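Local coordinates for protein beta-galactosidase (Geobacillus stearothermophilus, PDB 5DFA) that probably hydrolyses terminal non-reducing beta-D-galactose residues in beta-D-galactosides, as a zinc-containing intracellular glycoside hydrolase of family 42, at residues L319-T324 / S356-Q361; L86-G91 / H135-L140; A414-W419 / L471-L476; E5-T10 / K314-L319. The protein carries 1 engineered substitution. All coordinates share one frame; numbering follows the deposited sequence.

Contact 1 (L319-T324 / S356-Q361); sequences LLMACT and SILYFQ. Engineered in segment 319-324: Ala322 (natural residue Glu).
Leu320 and Leu358 meet where the seventh and eighth strands of the TIM barrel, 318-323 and 354-359, run parallel as the two arms of a beta-alpha-beta unit. Their axes approach to 4.3 Å at an angle of 31°. Hydrogen bonding is uneven. Phe360 N donates to Cys323 O over 3.0 Å, tilted 32° from the carbonyl plane, whereas Leu320 O receives two weak bonds, from Leu358 N and from Ser356 OG. The Ser356 hydroxyl reaches that carbonyl because it sits between its own backbone N and carbonyl carbon (chi1 68°). Apolar contacts lie on more than one side of the pair. Leu320 and Ile357 cross at a slant, CD2 to CD1 4.1 Å, next to helix 341-351, which connects the strands; elsewhere Met321 and Leu358 lie side by side, the thioether SD 3.7 Å from Leu358 CD1. Beyond them Ala322, an engineered replacement of the predicted nucleophile Glu, sets CB 4.2 Å from Phe360 CB, and the predicted proton donor Glu158 has its side chain about 6 Å from that of Ala322. Phe360, followed by a cis peptide bond, meets His373 edge-to-face. The Tyr359 hydroxyl is held outside the pair by His17 and His342. At the edge of the Tyr359 ring stands a sulfur-aromatic contact, Cys323 SG lying 3.7 Å from Tyr359 CD1.

Contact 2 (L86-G91 / H135-L140); sequences LATPSG and HINRLL
Leu140 points its CD1 at the Pro89 ring, 4.0 Å from Pro89 CD, where the end of strand 83-87, third of the TIM barrel, rests on helix 127-144, which precedes the fourth strand, 150-154: the usual strand-to-outer-helix packing of a (beta/alpha)8 barrel. Three helix side chains form the relief against which the strand end and its following turn fit: Ile136 and Leu140, one helical turn apart, and Asn137 beside them. The Pro89 ring is the main bump on the other side. Its CG lies across the branch of Ile136, 4.1 Å from Ile136 CG1 and nearly as close to CG2, while its CD edge slides past Asn137. Leu140 fills the next hollow: CD1 approaches Ala87 O, and CB backs onto Leu86 CD2 at 4.3 Å. Trp55 of helix 55-58 touches both Pro89 and Ile136 and so extends the apolar patch.

Thr88 and Asn137 cross at about a right angle. Thr88 CG2 lies over a face of the Asn137 amide, 3.4 Å from OD1, and is turned there because it stands anti to the carbonyl carbon of Thr88. The same rotation leaves OG1 for Ser156 N and Glu239 OE2. Asn137 ND2 also donates to Glu239 OE2, so one carboxylate oxygen is shared by both segments. No hydrogen bond runs directly between the strand end and the helix: they are joined by apolar fit, and their polar tie is indirect, through Glu239, whose negative charge is probably steadied by these donors.

Contact 3 (A414-W419 / L471-L476); sequences AILYDW and LIAPML
Leu416 packs against Leu471, Ala473 and Leu476 as strands 413-416 and 470-473 lie parallel, side by side, in the parallel part of the trimerisation-domain sheet. From Leu416 the side chain leads across to the neighbouring strand. Its CB rests 3.5 Å from Leu471 CD2 and 4.1 Å from Ala473 CB, bridging two residues that flank Ile472. CG then stands anti to the backbone N (chi1 -179°), which carries the isobutyl group onward to Leu476, where the side chains cross, CD2 to CD2 4.2 Å. The chain beyond strand 470-473 thus closes over the end of this side chain, and Ile459 of strand 456-459 touches Leu416 as well.

Backbone bonds fix the alignment. Ile472 N donates to Ala414 O at 2.7 Å, and Leu416 N to Ile472 O at 2.8 Å, both with N-H...O angles of 168°. Ile415 and Ile472 lie alongside each other and point the same way, CG1 of Ile415 meeting CB of Ile472, on the face covered by helix 438-451. Past the last direct bond the strands part, and one water continues the link by donating to Leu416 O and Pro474 O, at 2.7 and 2.8 Å. Asp418 N-caps helix 419-427 through OD1 and Asn421 N, and its OD2 forms a salt bridge with Lys461. Parallel strands in the order 456-459, 413-416, 470-473, 496-500, with helices 419-427 and 438-451 between 413-416 and 456-459, and helix 481-492 between 470-473 and 496-500, form a flavodoxin-like alpha/beta sheet, consistent with the glutaminase I clan of this domain.

Contact 4 (E5-T10 / K314-L319); sequences ERTYTT and KQQPFL
The lead-in to barrel strand 318-323 meets the N-terminal arm of the chain, which runs past it before entering the first barrel strand, 16-21. Thr9 sets its methyl against Pro317 and Gln316: CG2 lies 3.3 Å from Pro317 O and 4.0 Å from Gln316 NE2. Thr7 supplies the other half of the grip. The Thr7 and Gln316 side chains cross at about a right angle, Thr7 CG2 lying 3.8 Å from OE1 and 3.9 Å from CB of Gln316, and Thr7 O approaches Pro317 CD at 3.3 Å.

Thr9 CG2 covers a face of the Gln316 amide, and Thr7 CG2 comes in beside OE1, near the plane. Gln316 CG lies between the backbone N and the carbonyl carbon (chi1 61°), and the rest of the chain is extended, so the amide runs slantwise alongside the arm toward Thr9; NE2 donates to Asp279 O, ahead of the sixth strand of the TIM barrel. In this way the arm lies against the end of the barrel where its strands begin, with Thr10 touching strand 150-154. Thr7 OG1 bonds Asn408 ND2, and Arg6 forms a salt bridge with Glu637. The Thr9 and Leu319 side chains slide past each other, OG1 to CD2 4.2 Å.

In the fold
Contacts 1, 2 and 4 belong to the TIM barrel, and contact 3 to the trimerisation domain. Contacts 1 and 4 share Leu319 and strand 318-323, their centres about 17 Å apart: contact 4 brings the chain start against the beginning of this seventh strand, and contact 1 holds its later part, which carries the predicted nucleophile position. Contact 2, centred about 21 Å from contact 1, joins another strand of the same barrel to an outer helix; along the chain it falls between the segments of contact 4, which are separated by six barrel strands in sequence. Contact 3 comes last, in a separate domain, about 28 Å between centres from contact 1 on the opposite side of the chain's centre.

Contact 1 (L319-T324 / S356-Q361)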
# COMPACT_ATOMS: atom_id res chain seq x y z
N LEU A 319 11.24 -36.02 1.71
CA LEU A 319 12.09 -35.76 0.56
C LEU A 319 12.12 -34.28 0.20
O LEU A 319 11.10 -33.71 -0.17
CB LEU A 319 11.62 -36.56 -0.65
CG LEU A 319 11.71 -38.09 -0.58
CD1 LEU A 319 11.25 -38.71 -1.89
CD2 LEU A 319 13.13 -38.54 -0.25
N LEU A 320 13.29 -33.66 0.32
CA LEU A 320 13.45 -32.30 -0.20
C LEU A 320 13.28 -32.36 -1.71
O LEU A 320 14.15 -32.85 -2.42
CB LEU A 320 14.81 -31.73 0.17
CG LEU A 320 15.03 -30.26 -0.20
CD1 LEU A 320 14.10 -29.36 0.61
CD2 LEU A 320 16.48 -29.85 -0.00
N MET A 321 12.14 -31.87 -2.19
CA MET A 321 11.82 -31.95 -3.61
C MET A 321 12.49 -30.82 -4.38
O MET A 321 12.81 -30.97 -5.57
CB MET A 321 10.31 -31.92 -3.83
CG MET A 321 9.88 -32.17 -5.27
SD MET A 321 10.56 -33.70 -5.95
CE MET A 321 9.88 -34.90 -4.81
N ALA A 322 12.70 -29.68 -3.72
CA ALA A 322 13.34 -28.55 -4.37
C ALA A 322 14.02 -27.60 -3.39
O ALA A 322 13.50 -27.31 -2.32
CB ALA A 322 12.33 -27.79 -5.22
N CYS A 323 15.20 -27.14 -3.79
CA CYS A 323 15.90 -26.05 -3.13
C CYS A 323 16.81 -25.44 -4.18
O CYS A 323 17.03 -26.05 -5.23
CB CYS A 323 16.69 -26.53 -1.91
SG CYS A 323 18.16 -27.51 -2.31
N THR A 324 17.34 -24.26 -3.93
CA THR A 324 18.26 -23.66 -4.89
C THR A 324 19.71 -23.89 -4.45
O THR A 324 20.05 -23.75 -3.28
CB THR A 324 18.00 -22.15 -5.09
OG1 THR A 324 18.90 -21.63 -6.07
CG2 THR A 324 18.15 -21.38 -3.78
N SER A 356 16.87 -37.08 0.57
CA SER A 356 17.15 -36.54 -0.76
C SER A 356 17.60 -35.09 -0.74
O SER A 356 17.20 -34.31 0.13
CB SER A 356 15.92 -36.68 -1.66
OG SER A 356 14.87 -35.83 -1.22
N ILE A 357 18.43 -34.73 -1.70
CA ILE A 357 18.76 -33.34 -1.98
C ILE A 357 18.43 -33.05 -3.44
O ILE A 357 19.19 -33.41 -4.34
CB ILE A 357 20.23 -33.01 -1.70
CG1 ILE A 357 20.55 -33.19 -0.21
CG2 ILE A 357 20.56 -31.58 -2.12
CD1 ILE A 357 19.82 -32.20 0.68
N LEU A 358 17.28 -32.43 -3.67
CA LEU A 358 16.83 -32.15 -5.03
C LEU A 358 16.76 -30.65 -5.29
O LEU A 358 16.39 -29.88 -4.40
CB LEU A 358 15.47 -32.80 -5.29
CG LEU A 358 15.48 -34.33 -5.24
CD1 LEU A 358 14.07 -34.88 -5.39
CD2 LEU A 358 16.40 -34.89 -6.32
N TYR A 359 17.11 -30.26 -6.51
CA TYR A 359 17.20 -28.84 -6.84
C TYR A 359 16.14 -28.38 -7.82
O TYR A 359 15.67 -29.14 -8.66
CB TYR A 359 18.58 -28.52 -7.44
CG TYR A 359 19.76 -29.00 -6.64
CD1 TYR A 359 19.93 -28.62 -5.32
CD2 TYR A 359 20.72 -29.82 -7.22
CE1 TYR A 359 21.01 -29.05 -4.59
CE2 TYR A 359 21.81 -30.26 -6.49
CZ TYR A 359 21.95 -29.87 -5.18
OH TYR A 359 23.03 -30.30 -4.44
N PHE A 360 15.77 -27.11 -7.71
CA PHE A 360 15.24 -26.40 -8.86
C PHE A 360 16.25 -25.32 -9.24
O PHE A 360 16.52 -24.41 -8.46
CB PHE A 360 13.88 -25.77 -8.59
CG PHE A 360 13.27 -25.14 -9.81
CD1 PHE A 360 12.46 -25.88 -10.66
CD2 PHE A 360 13.54 -23.82 -10.14
CE1 PHE A 360 11.91 -25.31 -11.79
CE2 PHE A 360 13.00 -23.25 -11.27
CZ PHE A 360 12.18 -23.99 -12.10
N GLN A 361 16.83 -25.45 -10.43
CA GLN A 361 16.60 -26.60 -11.29
C GLN A 361 17.94 -27.17 -11.72
O GLN A 361 18.98 -26.81 -11.18
CB GLN A 361 15.75 -26.22 -12.50
CG GLN A 361 16.17 -24.91 -13.15
CD GLN A 361 15.40 -24.63 -14.43
OE1 GLN A 361 14.77 -25.52 -15.00
NE2 GLN A 361 15.45 -23.38 -14.88

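Contact 2 (L86-G91 / H135-L140)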
# COMPACT_ATOMS: atom_id res chain seq x y z
N LEU A 86 8.84 -39.07 -12.19
CA LEU A 86 7.95 -38.61 -13.24
C LEU A 86 6.82 -37.76 -12.68
O LEU A 86 6.11 -38.18 -11.76
CB LEU A 86 7.38 -39.79 -14.04
CG LEU A 86 6.53 -39.40 -15.25
CD1 LEU A 86 7.28 -38.41 -16.13
CD2 LEU A 86 6.14 -40.63 -16.05
N ALA A 87 6.66 -36.56 -13.23
CA ALA A 87 5.64 -35.64 -12.75
C ALA A 87 4.44 -35.58 -13.68
O ALA A 87 4.58 -35.67 -14.90
CB ALA A 87 6.24 -34.25 -12.59
N THR A 88 3.25 -35.45 -13.10
CA THR A 88 2.05 -35.18 -13.87
C THR A 88 2.00 -33.69 -14.17
O THR A 88 2.36 -32.87 -13.33
CB THR A 88 0.78 -35.62 -13.12
OG1 THR A 88 0.63 -34.85 -11.92
CG2 THR A 88 0.86 -37.10 -12.75
N PRO A 89 1.57 -33.33 -15.39
CA PRO A 89 1.72 -31.95 -15.89
C PRO A 89 0.53 -31.02 -15.64
O PRO A 89 0.40 -30.04 -16.37
CB PRO A 89 1.92 -32.17 -17.38
CG PRO A 89 1.04 -33.35 -17.68
CD PRO A 89 1.08 -34.23 -16.44
N SER A 90 -0.30 -31.31 -14.65
CA SER A 90 -1.49 -30.49 -14.42
C SER A 90 -1.15 -29.09 -13.90
O SER A 90 -2.03 -28.22 -13.81
CB SER A 90 -2.44 -31.18 -13.43
OG SER A 90 -1.81 -31.43 -12.19
N GLY A 91 0.11 -28.86 -13.56
CA GLY A 91 0.55 -27.59 -13.03
C GLY A 91 0.52 -26.44 -14.03
O GLY A 91 0.56 -25.28 -13.64
N HIS A 135 -6.63 -38.19 -18.02
CA HIS A 135 -6.32 -38.84 -19.29
C HIS A 135 -4.81 -38.84 -19.53
O HIS A 135 -4.22 -39.88 -19.78
CB HIS A 135 -7.04 -38.15 -20.44
CG HIS A 135 -6.92 -38.85 -21.76
ND1 HIS A 135 -5.72 -39.31 -22.25
CD2 HIS A 135 -7.85 -39.18 -22.69
CE1 HIS A 135 -5.91 -39.89 -23.42
NE2 HIS A 135 -7.20 -39.82 -23.71
N ILE A 136 -4.21 -37.66 -19.46
CA ILE A 136 -2.78 -37.51 -19.73
C ILE A 136 -1.95 -38.27 -18.70
O ILE A 136 -0.87 -38.77 -19.01
CB ILE A 136 -2.36 -36.02 -19.78
CG1 ILE A 136 -0.93 -35.87 -20.30
CG2 ILE A 136 -2.53 -35.35 -18.42
CD1 ILE A 136 -0.76 -36.30 -21.74
N ASN A 137 -2.46 -38.38 -17.48
CA ASN A 137 -1.80 -39.16 -16.44
C ASN A 137 -1.82 -40.64 -16.77
O ASN A 137 -0.85 -41.36 -16.55
CB ASN A 137 -2.45 -38.92 -15.07
CG ASN A 137 -2.15 -37.54 -14.52
OD1 ASN A 137 -1.53 -36.71 -15.19
ND2 ASN A 137 -2.60 -37.28 -13.30
N ARG A 138 -2.95 -41.10 -17.31
CA ARG A 138 -3.11 -42.50 -17.70
C ARG A 138 -2.15 -42.85 -18.83
O ARG A 138 -1.55 -43.92 -18.83
CB ARG A 138 -4.55 -42.78 -18.11
CG ARG A 138 -4.80 -44.22 -18.55
CD ARG A 138 -6.28 -44.49 -18.72
NE ARG A 138 -7.04 -44.17 -17.51
CZ ARG A 138 -7.20 -45.00 -16.49
NH1 ARG A 138 -6.66 -46.21 -16.51
NH2 ARG A 138 -7.90 -44.61 -15.43
N LEU A 139 -2.02 -41.95 -19.79
CA LEU A 139 -1.09 -42.14 -20.91
C LEU A 139 0.34 -42.28 -20.40
O LEU A 139 1.09 -43.14 -20.86
CB LEU A 139 -1.20 -40.98 -21.90
CG LEU A 139 -2.50 -40.88 -22.69
CD1 LEU A 139 -2.42 -39.75 -23.70
CD2 LEU A 139 -2.81 -42.19 -23.38
N LEU A 140 0.71 -41.42 -19.46
CA LEU A 140 2.04 -41.47 -18.86
C LEU A 140 2.25 -42.78 -18.10
O LEU A 140 3.32 -43.38 -18.18
CB LEU A 140 2.24 -40.28 -17.92
CG LEU A 140 2.42 -38.90 -18.57
CD1 LEU A 140 2.55 -37.82 -17.51
CD2 LEU A 140 3.62 -38.90 -19.50

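Contact 3 (A414-W419 / L471-L476)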
# COMPACT_ATOMS: atom_id res chain seq x y z
N ALA A 414 7.32 -32.73 21.84
CA ALA A 414 6.44 -32.41 20.71
C ALA A 414 5.84 -31.02 20.83
O ALA A 414 5.45 -30.59 21.92
CB ALA A 414 5.34 -33.46 20.60
N ILE A 415 5.76 -30.32 19.71
CA ILE A 415 5.08 -29.03 19.65
C ILE A 415 3.85 -29.15 18.75
O ILE A 415 3.96 -29.55 17.59
CB ILE A 415 6.00 -27.91 19.12
CG1 ILE A 415 7.18 -27.70 20.06
CG2 ILE A 415 5.22 -26.62 18.94
CD1 ILE A 415 8.21 -26.72 19.55
N LEU A 416 2.69 -28.81 19.30
CA LEU A 416 1.43 -28.99 18.57
C LEU A 416 1.11 -27.80 17.68
O LEU A 416 1.02 -26.66 18.14
CB LEU A 416 0.28 -29.24 19.54
CG LEU A 416 -1.10 -29.48 18.93
CD1 LEU A 416 -1.05 -30.63 17.94
CD2 LEU A 416 -2.13 -29.74 20.01
N TYR A 417 0.92 -28.07 16.39
CA TYR A 417 0.53 -27.06 15.43
C TYR A 417 -0.80 -27.44 14.78
O TYR A 417 -1.08 -28.62 14.56
CB TYR A 417 1.61 -26.88 14.36
CG TYR A 417 1.25 -25.92 13.25
CD1 TYR A 417 0.81 -26.39 12.02
CD2 TYR A 417 1.33 -24.54 13.44
CE1 TYR A 417 0.47 -25.51 11.01
CE2 TYR A 417 0.99 -23.66 12.43
CZ TYR A 417 0.56 -24.16 11.21
OH TYR A 417 0.23 -23.28 10.20
N ASP A 418 -1.62 -26.44 14.48
CA ASP A 418 -2.93 -26.69 13.87
C ASP A 418 -3.24 -25.64 12.81
O ASP A 418 -3.33 -24.44 13.10
CB ASP A 418 -4.02 -26.70 14.95
CG ASP A 418 -5.35 -27.20 14.42
OD1 ASP A 418 -6.28 -26.39 14.30
OD2 ASP A 418 -5.46 -28.41 14.13
N TRP A 419 -3.40 -26.09 11.56
CA TRP A 419 -3.65 -25.18 10.44
C TRP A 419 -4.98 -24.45 10.57
O TRP A 419 -5.06 -23.25 10.31
CB TRP A 419 -3.60 -25.94 9.12
CG TRP A 419 -2.27 -25.88 8.43
CD1 TRP A 419 -1.83 -24.91 7.58
CD2 TRP A 419 -1.20 -26.83 8.53
NE1 TRP A 419 -0.55 -25.19 7.15
CE2 TRP A 419 -0.14 -26.36 7.72
CE3 TRP A 419 -1.03 -28.03 9.23
CZ2 TRP A 419 1.06 -27.05 7.59
CZ3 TRP A 419 0.17 -28.71 9.10
CH2 TRP A 419 1.20 -28.22 8.29
N LEU A 471 4.57 -32.15 25.71
CA LEU A 471 3.88 -31.58 24.55
C LEU A 471 3.64 -30.10 24.81
O LEU A 471 3.07 -29.72 25.83
CB LEU A 471 2.57 -32.32 24.27
CG LEU A 471 1.95 -32.30 22.86
CD1 LEU A 471 0.59 -32.97 22.87
CD2 LEU A 471 1.85 -30.91 22.25
N ILE A 472 4.08 -29.28 23.87
CA ILE A 472 3.92 -27.83 23.96
C ILE A 472 2.85 -27.36 22.98
O ILE A 472 2.97 -27.57 21.78
CB ILE A 472 5.25 -27.11 23.67
CG1 ILE A 472 6.32 -27.57 24.66
CG2 ILE A 472 5.06 -25.60 23.75
CD1 ILE A 472 7.73 -27.24 24.23
N ALA A 473 1.81 -26.72 23.51
CA ALA A 473 0.70 -26.25 22.67
C ALA A 473 0.44 -24.77 22.88
O ALA A 473 -0.49 -24.39 23.59
CB ALA A 473 -0.56 -27.06 22.95
N PRO A 474 1.25 -23.91 22.24
CA PRO A 474 1.09 -22.46 22.37
C PRO A 474 -0.07 -21.92 21.54
O PRO A 474 -0.27 -22.36 20.41
CB PRO A 474 2.43 -21.91 21.84
CG PRO A 474 3.34 -23.10 21.70
CD PRO A 474 2.43 -24.26 21.44
N MET A 475 -0.81 -20.98 22.12
CA MET A 475 -1.88 -20.26 21.43
C MET A 475 -2.86 -21.18 20.69
O MET A 475 -3.17 -20.95 19.52
CB MET A 475 -1.29 -19.26 20.43
CG MET A 475 -0.37 -18.23 21.07
SD MET A 475 0.26 -17.03 19.87
CE MET A 475 -1.25 -16.18 19.42
N LEU A 476 -3.35 -22.21 21.37
CA LEU A 476 -4.33 -23.11 20.77
C LEU A 476 -5.72 -22.48 20.83
O LEU A 476 -6.64 -23.03 21.44
CB LEU A 476 -4.32 -24.47 21.47
CG LEU A 476 -4.92 -25.63 20.67
CD1 LEU A 476 -4.21 -25.78 19.34
CD2 LEU A 476 -4.85 -26.92 21.47
O HOH W 1 -0.60 -24.64 18.89

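Contact 4 (E5-T10 / K314-L319)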
# COMPACT_ATOMS: atom_id res chain seq x y z
N GLU A 5 14.09 -49.19 13.56
CA GLU A 5 14.01 -49.86 12.27
C GLU A 5 13.97 -48.87 11.12
O GLU A 5 13.30 -47.84 11.20
CB GLU A 5 12.79 -50.78 12.22
CG GLU A 5 12.78 -51.74 11.04
CD GLU A 5 11.59 -52.68 11.06
OE1 GLU A 5 11.72 -53.82 10.59
OE2 GLU A 5 10.51 -52.26 11.54
N ARG A 6 14.69 -49.18 10.05
CA ARG A 6 14.73 -48.31 8.88
C ARG A 6 13.40 -48.35 8.12
O ARG A 6 12.75 -49.39 8.04
CB ARG A 6 15.88 -48.72 7.95
CG ARG A 6 17.24 -48.21 8.39
CD ARG A 6 18.35 -48.75 7.50
NE ARG A 6 19.62 -48.08 7.75
CZ ARG A 6 20.49 -48.45 8.68
NH1 ARG A 6 20.23 -49.49 9.46
NH2 ARG A 6 21.63 -47.78 8.83
N THR A 7 13.01 -47.20 7.58
CA THR A 7 11.77 -47.08 6.83
C THR A 7 12.03 -46.42 5.48
O THR A 7 12.26 -45.21 5.41
CB THR A 7 10.72 -46.28 7.61
OG1 THR A 7 10.58 -46.82 8.93
CG2 THR A 7 9.37 -46.33 6.90
N TYR A 8 11.97 -47.21 4.41
CA TYR A 8 12.30 -46.71 3.08
C TYR A 8 11.09 -46.14 2.36
O TYR A 8 10.00 -46.72 2.38
CB TYR A 8 12.93 -47.83 2.25
CG TYR A 8 14.23 -48.35 2.82
CD1 TYR A 8 15.44 -47.75 2.50
CD2 TYR A 8 14.24 -49.43 3.69
CE1 TYR A 8 16.63 -48.22 3.02
CE2 TYR A 8 15.43 -49.91 4.22
CZ TYR A 8 16.62 -49.30 3.89
OH TYR A 8 17.80 -49.76 4.41
N THR A 9 11.28 -44.98 1.73
CA THR A 9 10.21 -44.31 1.01
C THR A 9 10.23 -44.68 -0.47
O THR A 9 9.20 -44.63 -1.15
CB THR A 9 10.32 -42.78 1.15
OG1 THR A 9 11.56 -42.33 0.59
CG2 THR A 9 10.25 -42.38 2.61
N THR A 10 11.41 -45.05 -0.97
CA THR A 10 11.56 -45.51 -2.35
C THR A 10 12.33 -46.83 -2.37
O THR A 10 12.75 -47.33 -1.33
CB THR A 10 12.29 -44.49 -3.23
OG1 THR A 10 13.59 -44.22 -2.68
CG2 THR A 10 11.51 -43.20 -3.32
N LYS A 314 4.12 -38.09 8.68
CA LYS A 314 3.95 -39.49 8.31
C LYS A 314 4.93 -40.42 9.03
O LYS A 314 4.92 -41.63 8.79
CB LYS A 314 4.09 -39.66 6.79
CG LYS A 314 2.99 -39.00 5.99
CD LYS A 314 2.93 -39.53 4.58
CE LYS A 314 2.37 -40.94 4.55
NZ LYS A 314 0.91 -40.95 4.80
N GLN A 315 5.75 -39.86 9.91
CA GLN A 315 6.71 -40.62 10.71
C GLN A 315 7.55 -41.58 9.87
O GLN A 315 7.50 -42.80 10.03
CB GLN A 315 5.99 -41.40 11.83
CG GLN A 315 4.91 -40.60 12.55
CD GLN A 315 3.56 -40.66 11.87
OE1 GLN A 315 3.21 -41.67 11.25
NE2 GLN A 315 2.80 -39.58 11.96
N GLN A 316 8.32 -40.98 8.96
CA GLN A 316 9.25 -41.68 8.09
C GLN A 316 10.05 -40.57 7.43
O GLN A 316 9.70 -39.40 7.57
CB GLN A 316 8.51 -42.55 7.06
CG GLN A 316 7.59 -41.78 6.13
CD GLN A 316 7.04 -42.64 5.01
OE1 GLN A 316 7.09 -43.87 5.07
NE2 GLN A 316 6.50 -41.99 3.98
N PRO A 317 11.16 -40.91 6.75
CA PRO A 317 11.90 -39.83 6.09
C PRO A 317 11.05 -39.06 5.07
O PRO A 317 10.15 -39.64 4.47
CB PRO A 317 13.04 -40.56 5.40
CG PRO A 317 13.26 -41.78 6.22
CD PRO A 317 11.90 -42.19 6.71
N PHE A 318 11.33 -37.77 4.91
CA PHE A 318 10.68 -36.98 3.87
C PHE A 318 11.67 -36.74 2.73
O PHE A 318 12.81 -37.21 2.78
CB PHE A 318 10.15 -35.66 4.42
CG PHE A 318 11.22 -34.70 4.88
CD1 PHE A 318 11.71 -34.76 6.18
CD2 PHE A 318 11.73 -33.74 4.03
CE1 PHE A 318 12.69 -33.88 6.61
CE2 PHE A 318 12.71 -32.86 4.45
CZ PHE A 318 13.19 -32.93 5.74
N LEU A 319 11.24 -36.02 1.71
CA LEU A 319 12.09 -35.76 0.56
C LEU A 319 12.12 -34.28 0.20
O LEU A 319 11.10 -33.71 -0.17
CB LEU A 319 11.62 -36.56 -0.65
CG LEU A 319 11.71 -38.09 -0.58
CD1 LEU A 319 11.25 -38.71 -1.89
CD2 LEU A 319 13.13 -38.54 -0.25